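Local coordinates for protein prolyl oligopeptidase (Galerina marginata, PDB 5N4B) that cleaves peptide bonds after prolyl residues and macrocyclises the precursor peptides of the highly toxic amanitin family, at residues 271-276 with 290-295; 321-326 with 342-347; 492-497 with 572-577. The protein carries 1 engineered substitution. All coordinates share one frame; numbering follows the deposited sequence.

Contact 1: 271-276 with 290-295; sequences GKYLYL and VAELDE
Three backbone hydrogen bonds, all nearly straight, join 271-276 to 290-295, which lie on the two middle strands (273-279 and 287-292) of a four-stranded antiparallel blade of the beta-propeller. Leu274 and Ala291 form the hydrogen-bonded pair, Leu274 N reaching Ala291 O at 2.9 Å in the carbonyl plane, while Ala291 N returns to Leu274 O almost along the C=O axis. Leu293 N extends the ladder to Lys272 O (2.8 Å), although from 43° above the carbonyl plane; a water that donates to both Lys272 O and Leu293 O gives the former a second grip. Tyr273 with Glu292 and Tyr275 with Val290 are antiparallel non-hydrogen-bonded pairs, their side chains on one face. There Val290 divides its methyls: CG1, anti to the backbone N (chi1 -179°), meets Tyr273 CD1 obliquely at 3.4 Å, whereas CG2 sits at the edge of the Tyr275 ring, near its plane. On the other face Leu293 CD2 lies against Leu274 CB at 4.1 Å. The extended Lys272 side chain covers a face of the neighbouring Tyr273 ring, CG 3.9 Å above its centre, and NZ donates to Tyr273 OH (3.1 Å), which a further water connects to Glu292 OE2.

Contact 2: 321-326 with 342-347; sequences HGSLVY and DLSKDE
The close packing here gathers around Ser323, at the point where a tight hairpin of the beta-propeller meets the turn leaving the neighbouring strand. A type II' turn from His321 to Leu324 reverses the chain, its ends joined by backbone bonds in both directions between His321 and Leu324. Ser323 O, projecting from this turn, accepts the single hydrogen bond between the segments, from Leu343 N at 2.9 Å; the bond is straight (168°) but arrives from 28° above the carbonyl plane. The Ser323 side chain is set against the next residue along, OG 3.4 Å from Ser344 CB. Leu324 and Asp342 follow as an antiparallel non-hydrogen-bonded pair, and their side chains cross at about a right angle, with Leu324 CD1 3.8 Å from Asp342 CB. On the inner side Val325 CG2, beside its own backbone N, touches Leu343 CD1 at 3.7 Å. Tyr273 packs on Leu343, so this part of the contact also faces the preceding blade.

The loose side begins after Ser344, where the chain leaves 321-326: Lys345, Asp346 and Glu347 are exposed, and Asp346 is poorly ordered. Within the turn, Asp342 directs its carboxylate, CG anti to the backbone N (chi1 -174°), back onto Ser344. OD1 takes Ser344 N at 2.9 Å on its anti lone pair, forming an Asx turn, and also receives Ser344 OG at 2.7 Å from above the carboxylate plane. The Asx turn overlaps a type I beta turn from Asp342 to Lys345, and Arg305 binds the carbonyl oxygens of Leu343 and Lys345. Two donors on one carboxylate oxygen fix the rotation of the Asp342 side chain and would be expected to stabilise its negative charge, consistent with an ionised aspartate at this partly exposed position.

Contact 3: 492-497 with 572-577; sequences AIQYGY and VAINGA
Strands 492-495 and 572-577 run parallel, 30° between their directions and 4.6 Å at closest approach, in register from Ala492 beside Val572 to Tyr495 beside Asn575. Four hydrogen bonds alternate across them. Ala573 N to Ala492 O is short and straight, 2.8 Å with 178° at the hydrogen; Gln494 N to Ala573 O and Asn575 N to Gln494 O follow. Gly496 N to Asn575 O, at 3.2 Å, is the longest. Gln494, anti about chi1 and extended beyond CG, lies alongside Ile574, its CB 4.0 Å from Ile574 CG2. Its amide continues toward helix 548-563, where NE2 donates to Phe554 O.

Both strands belong to the mixed eight-stranded sheet of the alpha/beta-hydrolase domain, with helix 548-563 on the Gln494 face and helix 705-722 on the face of Ile493 and Ala573. Strand 572-577 leads directly to Ala578, the engineered replacement at the charge-relay position, so its C-terminal end borders the active site. There Tyr495 and Asn575 cross obliquely, ring and amide planes 44° apart, with Tyr495 CD1 3.7 Å from Asn575 OD1. Tyr495 OH is hydrogen-bonded to the backbone of the bound peptide, whereas the buried Asn575 amide is held by Val600 O and Glu602 through ND2 and by Lys715 through OD1. Gly496 O lies 3.5 Å from Gly576 CA in a CA-H...O contact, an approach permitted by the absence of a side chain on Gly576. A water donates to Gly496 O at 2.7 Å and accepts from Ala577 N, bridging the two just beyond the Gly496 N to Asn575 O bond, and it sits at the edge of the Tyr497 ring, in its plane.

In the fold
From the N terminus the three contacts come in series, none enclosing or crossing another. Contact 1 closes a loop of 13 residues, the far end of the hairpin of strands 273-279 and 287-292 within one propeller sheet. Contact 2 closes 15 residues in the next sheet, between the start of strand 324-329 and the turn after strand 337-342. Their centres are 13 Å apart, and they touch where Tyr273 OH approaches Ser323 CA at 3.4 Å and Lys272 NZ rests against the Gly322 turn, joining adjacent blades. Contact 3 spans 74 residues, rich in helix, and lies in the catalytic domain on the opposite side of the chain's centre, its centre about 46 Å from that of contact 1.

Contact 1: 271-276 with 290-295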
loop_
_atom_site.group_PDB
_atom_site.type_symbol
_atom_site.label_atom_id
_atom_site.label_comp_id
_atom_site.label_asym_id
_atom_site.label_seq_id
_atom_site.Cartn_x
_atom_site.Cartn_y
_atom_site.Cartn_z
ATOM N N GLY A 271 21.728 21.441 -1.689
ATOM C CA GLY A 271 21.000 22.687 -1.862
ATOM C C GLY A 271 20.958 23.234 -3.273
ATOM O O GLY A 271 20.360 24.303 -3.484
ATOM N N LYS A 272 21.529 22.522 -4.257
ATOM C CA LYS A 272 21.662 23.067 -5.596
ATOM C C LYS A 272 20.432 22.868 -6.474
ATOM O O LYS A 272 20.177 23.703 -7.348
ATOM C CB LYS A 272 22.875 22.437 -6.260
ATOM C CG LYS A 272 23.157 22.934 -7.661
ATOM C CD LYS A 272 24.347 22.202 -8.206
ATOM C CE LYS A 272 24.885 22.788 -9.482
ATOM N NZ LYS A 272 25.756 21.731 -9.988
ATOM N N TYR A 273 19.700 21.772 -6.299
ATOM C CA TYR A 273 18.656 21.395 -7.237
ATOM C C TYR A 273 17.333 21.155 -6.537
ATOM O O TYR A 273 17.273 20.654 -5.405
ATOM C CB TYR A 273 19.040 20.121 -7.994
ATOM C CG TYR A 273 20.189 20.263 -8.926
ATOM C CD1 TYR A 273 20.132 21.136 -9.995
ATOM C CD2 TYR A 273 21.305 19.466 -8.770
ATOM C CE1 TYR A 273 21.165 21.223 -10.888
ATOM C CE2 TYR A 273 22.384 19.559 -9.647
ATOM C CZ TYR A 273 22.297 20.463 -10.703
ATOM O OH TYR A 273 23.356 20.522 -11.590
ATOM N N LEU A 274 16.291 21.534 -7.243
ATOM C CA LEU A 274 14.912 21.155 -6.978
ATOM C C LEU A 274 14.435 20.326 -8.160
ATOM O O LEU A 274 14.530 20.752 -9.317
ATOM C CB LEU A 274 14.051 22.410 -6.836
ATOM C CG LEU A 274 12.536 22.230 -6.760
ATOM C CD1 LEU A 274 12.169 21.490 -5.542
ATOM C CD2 LEU A 274 11.875 23.615 -6.792
ATOM N N TYR A 275 13.844 19.188 -7.875
ATOM C CA TYR A 275 13.339 18.301 -8.892
ATOM C C TYR A 275 11.828 18.250 -8.863
ATOM O O TYR A 275 11.215 18.202 -7.780
ATOM C CB TYR A 275 13.878 16.912 -8.640
ATOM C CG TYR A 275 15.382 16.796 -8.530
ATOM C CD1 TYR A 275 16.215 16.861 -9.658
ATOM C CD2 TYR A 275 16.011 16.608 -7.305
ATOM C CE1 TYR A 275 17.574 16.735 -9.553
ATOM C CE2 TYR A 275 17.398 16.464 -7.225
ATOM C CZ TYR A 275 18.154 16.534 -8.363
ATOM O OH TYR A 275 19.513 16.380 -8.229
ATOM N N LEU A 276 11.216 18.241 -10.061
ATOM C CA LEU A 276 9.773 18.101 -10.212
ATOM C C LEU A 276 9.465 16.875 -11.029
ATOM O O LEU A 276 9.984 16.714 -12.141
ATOM C CB LEU A 276 9.196 19.315 -10.924
ATOM C CG LEU A 276 7.674 19.305 -11.189
ATOM C CD1 LEU A 276 6.882 19.528 -9.945
ATOM C CD2 LEU A 276 7.312 20.353 -12.261
ATOM N N VAL A 290 14.217 19.885 -13.744
ATOM C CA VAL A 290 15.241 20.242 -12.778
ATOM C C VAL A 290 15.399 21.742 -12.741
ATOM O O VAL A 290 15.636 22.359 -13.778
ATOM C CB VAL A 290 16.597 19.603 -13.143
ATOM C CG1 VAL A 290 17.662 19.979 -12.090
ATOM C CG2 VAL A 290 16.476 18.090 -13.273
ATOM N N ALA A 291 15.349 22.316 -11.561
ATOM C CA ALA A 291 15.605 23.732 -11.341
ATOM C C ALA A 291 16.851 23.897 -10.493
ATOM O O ALA A 291 17.094 23.132 -9.548
ATOM C CB ALA A 291 14.458 24.443 -10.629
ATOM N N GLU A 292 17.614 24.934 -10.771
ATOM C CA GLU A 292 18.723 25.331 -9.925
ATOM C C GLU A 292 18.216 26.303 -8.865
ATOM O O GLU A 292 17.520 27.284 -9.178
ATOM C CB GLU A 292 19.798 25.988 -10.784
ATOM C CG GLU A 292 20.488 25.035 -11.730
ATOM C CD GLU A 292 21.648 25.671 -12.443
ATOM O OE1 GLU A 292 21.610 26.903 -12.621
ATOM O OE2 GLU A 292 22.589 24.947 -12.809
ATOM N N LEU A 293 18.538 26.020 -7.608
ATOM C CA LEU A 293 18.228 26.881 -6.477
ATOM C C LEU A 293 19.458 27.691 -6.130
ATOM O O LEU A 293 20.565 27.143 -6.049
ATOM C CB LEU A 293 17.878 26.041 -5.248
ATOM C CG LEU A 293 16.630 25.189 -5.336
ATOM C CD1 LEU A 293 16.509 24.287 -4.128
ATOM C CD2 LEU A 293 15.402 26.021 -5.532
ATOM N N ASP A 294 19.266 28.978 -5.857
ATOM C CA ASP A 294 20.392 29.751 -5.349
ATOM C C ASP A 294 20.320 29.684 -3.825
ATOM O O ASP A 294 19.413 29.061 -3.258
ATOM C CB ASP A 294 20.421 31.181 -5.915
ATOM C CG ASP A 294 19.189 31.995 -5.556
ATOM O OD1 ASP A 294 18.623 31.782 -4.473
ATOM O OD2 ASP A 294 18.818 32.893 -6.341
ATOM N N GLU A 295 21.295 30.284 -3.136
ATOM C CA GLU A 295 21.377 30.044 -1.693
ATOM C C GLU A 295 20.183 30.606 -0.921
ATOM O O GLU A 295 19.949 30.186 0.219
ATOM C CB GLU A 295 22.711 30.528 -1.099
ATOM C CG GLU A 295 23.922 29.745 -1.622
ATOM C CD GLU A 295 25.259 30.437 -1.337
ATOM O OE1 GLU A 295 25.296 31.329 -0.458
ATOM O OE2 GLU A 295 26.250 30.147 -2.050
HETATM O O HOH W 1 19.469 26.371 -2.014
HETATM O O HOH W 2 22.066 25.730 -8.057
HETATM O O HOH W 3 22.968 22.296 -13.529
#

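Contact 2: 321-326 with 342-347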
loop_
_atom_site.group_PDB
_atom_site.type_symbol
_atom_site.label_atom_id
_atom_site.label_comp_id
_atom_site.label_asym_id
_atom_site.label_seq_id
_atom_site.Cartn_x
_atom_site.Cartn_y
_atom_site.Cartn_z
ATOM N N HIS A 321 26.261 14.461 -7.516
ATOM C CA HIS A 321 27.577 14.966 -7.145
ATOM C C HIS A 321 27.869 16.070 -8.151
ATOM O O HIS A 321 28.096 15.807 -9.335
ATOM C CB HIS A 321 28.644 13.855 -7.102
ATOM C CG HIS A 321 28.364 12.801 -6.076
ATOM N ND1 HIS A 321 28.206 13.085 -4.742
ATOM C CD2 HIS A 321 28.230 11.458 -6.194
ATOM C CE1 HIS A 321 27.954 11.965 -4.080
ATOM N NE2 HIS A 321 27.964 10.963 -4.937
ATOM N N GLY A 322 27.812 17.314 -7.709
ATOM C CA GLY A 322 27.862 18.404 -8.663
ATOM C C GLY A 322 26.744 18.282 -9.664
ATOM O O GLY A 322 25.601 17.991 -9.308
ATOM N N SER A 323 27.062 18.467 -10.944
ATOM C CA SER A 323 26.047 18.414 -11.988
ATOM C C SER A 323 25.763 16.988 -12.491
ATOM O O SER A 323 24.980 16.836 -13.428
ATOM C CB SER A 323 26.458 19.315 -13.164
ATOM O OG SER A 323 27.754 18.991 -13.570
ATOM N N LEU A 324 26.367 15.979 -11.885
ATOM C CA LEU A 324 26.126 14.584 -12.266
ATOM C C LEU A 324 25.023 14.029 -11.374
ATOM O O LEU A 324 25.229 13.840 -10.166
ATOM C CB LEU A 324 27.410 13.779 -12.092
ATOM C CG LEU A 324 27.385 12.379 -12.727
ATOM C CD1 LEU A 324 27.354 12.494 -14.217
ATOM C CD2 LEU A 324 28.628 11.620 -12.285
ATOM N N VAL A 325 23.875 13.764 -11.966
ATOM C CA VAL A 325 22.671 13.340 -11.240
ATOM C C VAL A 325 22.507 11.832 -11.427
ATOM O O VAL A 325 22.504 11.333 -12.581
ATOM C CB VAL A 325 21.444 14.080 -11.758
ATOM C CG1 VAL A 325 20.243 13.709 -10.972
ATOM C CG2 VAL A 325 21.652 15.580 -11.658
ATOM N N TYR A 326 22.349 11.117 -10.311
ATOM C CA TYR A 326 22.195 9.665 -10.301
ATOM C C TYR A 326 20.715 9.344 -10.146
ATOM O O TYR A 326 20.053 9.876 -9.232
ATOM C CB TYR A 326 22.970 9.077 -9.114
ATOM C CG TYR A 326 24.464 9.151 -9.207
ATOM C CD1 TYR A 326 25.134 10.367 -9.099
ATOM C CD2 TYR A 326 25.230 8.018 -9.389
ATOM C CE1 TYR A 326 26.541 10.433 -9.196
ATOM C CE2 TYR A 326 26.597 8.063 -9.496
ATOM C CZ TYR A 326 27.251 9.258 -9.381
ATOM O OH TYR A 326 28.622 9.361 -9.431
ATOM N N ASP A 342 24.400 13.982 -16.839
ATOM C CA ASP A 342 25.356 15.044 -16.576
ATOM C C ASP A 342 24.790 16.365 -17.106
ATOM O O ASP A 342 24.659 16.563 -18.321
ATOM C CB ASP A 342 26.699 14.697 -17.223
ATOM C CG ASP A 342 27.768 15.658 -16.885
ATOM O OD1 ASP A 342 27.466 16.806 -16.506
ATOM O OD2 ASP A 342 28.956 15.271 -16.944
ATOM N N LEU A 343 24.353 17.218 -16.196
ATOM C CA LEU A 343 23.702 18.467 -16.553
ATOM C C LEU A 343 24.684 19.572 -16.887
ATOM O O LEU A 343 24.240 20.681 -17.202
ATOM C CB LEU A 343 22.808 18.889 -15.379
ATOM C CG LEU A 343 21.651 17.931 -15.051
ATOM C CD1 LEU A 343 20.843 18.469 -13.861
ATOM C CD2 LEU A 343 20.764 17.709 -16.240
ATOM N N SER A 344 25.994 19.344 -16.784
ATOM C CA SER A 344 26.921 20.396 -17.210
ATOM C C SER A 344 26.937 20.579 -18.711
ATOM O O SER A 344 27.524 21.558 -19.168
ATOM C CB SER A 344 28.329 20.107 -16.680
ATOM O OG SER A 344 28.869 19.005 -17.363
ATOM N N LYS A 345 26.331 19.672 -19.470
ATOM C CA LYS A 345 26.249 19.706 -20.918
ATOM C C LYS A 345 24.905 20.286 -21.356
ATOM O O LYS A 345 23.888 20.074 -20.701
ATOM C CB LYS A 345 26.309 18.273 -21.459
ATOM C CG LYS A 345 27.237 17.280 -20.747
ATOM C CD LYS A 345 28.677 17.641 -20.932
ATOM C CE LYS A 345 29.567 16.866 -19.986
ATOM N NZ LYS A 345 30.976 16.875 -20.470
ATOM N N ASP A 346 24.880 20.975 -22.499
ATOM C CA ASP A 346 23.601 21.493 -22.994
ATOM C C ASP A 346 22.686 20.355 -23.399
ATOM O O ASP A 346 21.486 20.358 -23.088
ATOM C CB ASP A 346 23.815 22.403 -24.198
ATOM C CG ASP A 346 24.210 23.796 -23.802
ATOM O OD1 ASP A 346 25.413 24.009 -23.516
ATOM O OD2 ASP A 346 23.310 24.669 -23.763
ATOM N N GLU A 347 23.254 19.363 -24.049
ATOM C CA GLU A 347 22.618 18.091 -24.341
ATOM C C GLU A 347 23.103 17.151 -23.279
ATOM O O GLU A 347 24.240 16.672 -23.359
ATOM C CB GLU A 347 22.969 17.553 -25.731
ATOM C CG GLU A 347 22.041 18.067 -26.788
ATOM C CD GLU A 347 20.626 17.579 -26.542
ATOM O OE1 GLU A 347 19.743 18.416 -26.267
ATOM O OE2 GLU A 347 20.412 16.347 -26.555
#

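Contact 3: 492-497 with 572-577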
loop_
_atom_site.group_PDB
_atom_site.type_symbol
_atom_site.label_atom_id
_atom_site.label_comp_id
_atom_site.label_asym_id
_atom_site.label_seq_id
_atom_site.Cartn_x
_atom_site.Cartn_y
_atom_site.Cartn_z
ATOM N N ALA A 492 -6.360 -23.930 2.351
ATOM C CA ALA A 492 -5.440 -22.901 1.907
ATOM C C ALA A 492 -6.153 -21.564 1.864
ATOM O O ALA A 492 -7.314 -21.500 1.458
ATOM C CB ALA A 492 -4.871 -23.228 0.506
ATOM N N ILE A 493 -5.484 -20.516 2.327
ATOM C CA ILE A 493 -5.890 -19.152 2.038
ATOM C C ILE A 493 -4.917 -18.603 1.027
ATOM O O ILE A 493 -3.699 -18.577 1.268
ATOM C CB ILE A 493 -6.011 -18.272 3.269
ATOM C CG1 ILE A 493 -7.349 -18.621 3.939
ATOM C CG2 ILE A 493 -5.994 -16.836 2.860
ATOM C CD1 ILE A 493 -7.482 -19.917 4.544
ATOM N N GLN A 494 -5.454 -18.205 -0.118
ATOM C CA GLN A 494 -4.679 -17.730 -1.256
ATOM C C GLN A 494 -4.947 -16.244 -1.425
ATOM O O GLN A 494 -6.101 -15.825 -1.611
ATOM C CB GLN A 494 -5.046 -18.511 -2.516
ATOM C CG GLN A 494 -4.320 -18.104 -3.752
ATOM C CD GLN A 494 -4.696 -18.911 -4.940
ATOM O OE1 GLN A 494 -4.602 -20.133 -4.896
ATOM N NE2 GLN A 494 -5.168 -18.272 -6.001
ATOM N N TYR A 495 -3.885 -15.458 -1.363
ATOM C CA TYR A 495 -3.977 -14.009 -1.313
ATOM C C TYR A 495 -3.381 -13.423 -2.567
ATOM O O TYR A 495 -2.365 -13.913 -3.059
ATOM C CB TYR A 495 -3.177 -13.500 -0.102
ATOM C CG TYR A 495 -3.263 -12.025 0.140
ATOM C CD1 TYR A 495 -4.470 -11.435 0.473
ATOM C CD2 TYR A 495 -2.163 -11.225 0.026
ATOM C CE1 TYR A 495 -4.583 -10.055 0.669
ATOM C CE2 TYR A 495 -2.257 -9.846 0.226
ATOM C CZ TYR A 495 -3.474 -9.271 0.545
ATOM O OH TYR A 495 -3.584 -7.901 0.754
ATOM N N GLY A 496 -3.977 -12.366 -3.079
ATOM C CA GLY A 496 -3.424 -11.702 -4.240
ATOM C C GLY A 496 -3.816 -10.242 -4.336
ATOM O O GLY A 496 -4.758 -9.773 -3.694
ATOM N N TYR A 497 -3.072 -9.545 -5.191
ATOM C CA TYR A 497 -3.367 -8.162 -5.547
ATOM C C TYR A 497 -3.482 -8.094 -7.062
ATOM O O TYR A 497 -4.597 -7.971 -7.576
ATOM C CB TYR A 497 -2.317 -7.198 -4.982
ATOM C CG TYR A 497 -2.630 -5.764 -5.246
ATOM C CD1 TYR A 497 -3.641 -5.100 -4.529
ATOM C CD2 TYR A 497 -1.923 -5.030 -6.199
ATOM C CE1 TYR A 497 -3.904 -3.759 -4.766
ATOM C CE2 TYR A 497 -2.194 -3.712 -6.427
ATOM C CZ TYR A 497 -3.184 -3.074 -5.714
ATOM O OH TYR A 497 -3.441 -1.726 -5.920
ATOM N N VAL A 572 -9.666 -24.241 -0.970
ATOM C CA VAL A 572 -8.895 -23.021 -1.252
ATOM C C VAL A 572 -9.832 -21.829 -1.127
ATOM O O VAL A 572 -10.821 -21.729 -1.854
ATOM C CB VAL A 572 -8.249 -23.033 -2.640
ATOM C CG1 VAL A 572 -7.432 -21.770 -2.813
ATOM C CG2 VAL A 572 -7.376 -24.286 -2.871
ATOM N N ALA A 573 -9.532 -20.930 -0.215
ATOM C CA ALA A 573 -10.236 -19.675 -0.032
ATOM C C ALA A 573 -9.374 -18.568 -0.596
ATOM O O ALA A 573 -8.144 -18.666 -0.562
ATOM C CB ALA A 573 -10.493 -19.386 1.435
ATOM N N ILE A 574 -9.999 -17.532 -1.120
ATOM C CA ILE A 574 -9.258 -16.419 -1.706
ATOM C C ILE A 574 -9.614 -15.108 -1.036
ATOM O O ILE A 574 -10.753 -14.893 -0.590
ATOM C CB ILE A 574 -9.406 -16.316 -3.240
ATOM C CG1 ILE A 574 -10.857 -16.284 -3.664
ATOM C CG2 ILE A 574 -8.647 -17.465 -3.937
ATOM C CD1 ILE A 574 -11.074 -16.053 -5.187
ATOM N N ASN A 575 -8.623 -14.209 -0.996
ATOM C CA ASN A 575 -8.744 -12.925 -0.328
ATOM C C ASN A 575 -7.851 -11.917 -1.035
ATOM O O ASN A 575 -6.776 -12.271 -1.539
ATOM C CB ASN A 575 -8.326 -13.113 1.145
ATOM C CG ASN A 575 -8.339 -11.846 1.986
ATOM O OD1 ASN A 575 -7.362 -11.594 2.706
ATOM N ND2 ASN A 575 -9.403 -11.076 1.951
ATOM N N GLY A 576 -8.321 -10.663 -1.084
ATOM C CA GLY A 576 -7.552 -9.561 -1.652
ATOM C C GLY A 576 -8.339 -8.286 -1.459
ATOM O O GLY A 576 -9.536 -8.322 -1.158
ATOM N N ALA A 577 -7.624 -7.172 -1.558
ATOM C CA ALA A 577 -8.200 -5.861 -1.323
ATOM C C ALA A 577 -7.903 -4.918 -2.480
ATOM O O ALA A 577 -6.827 -4.950 -3.074
ATOM C CB ALA A 577 -7.653 -5.239 -0.021
HETATM O O HOH W 4 -4.790 -7.526 -2.111
#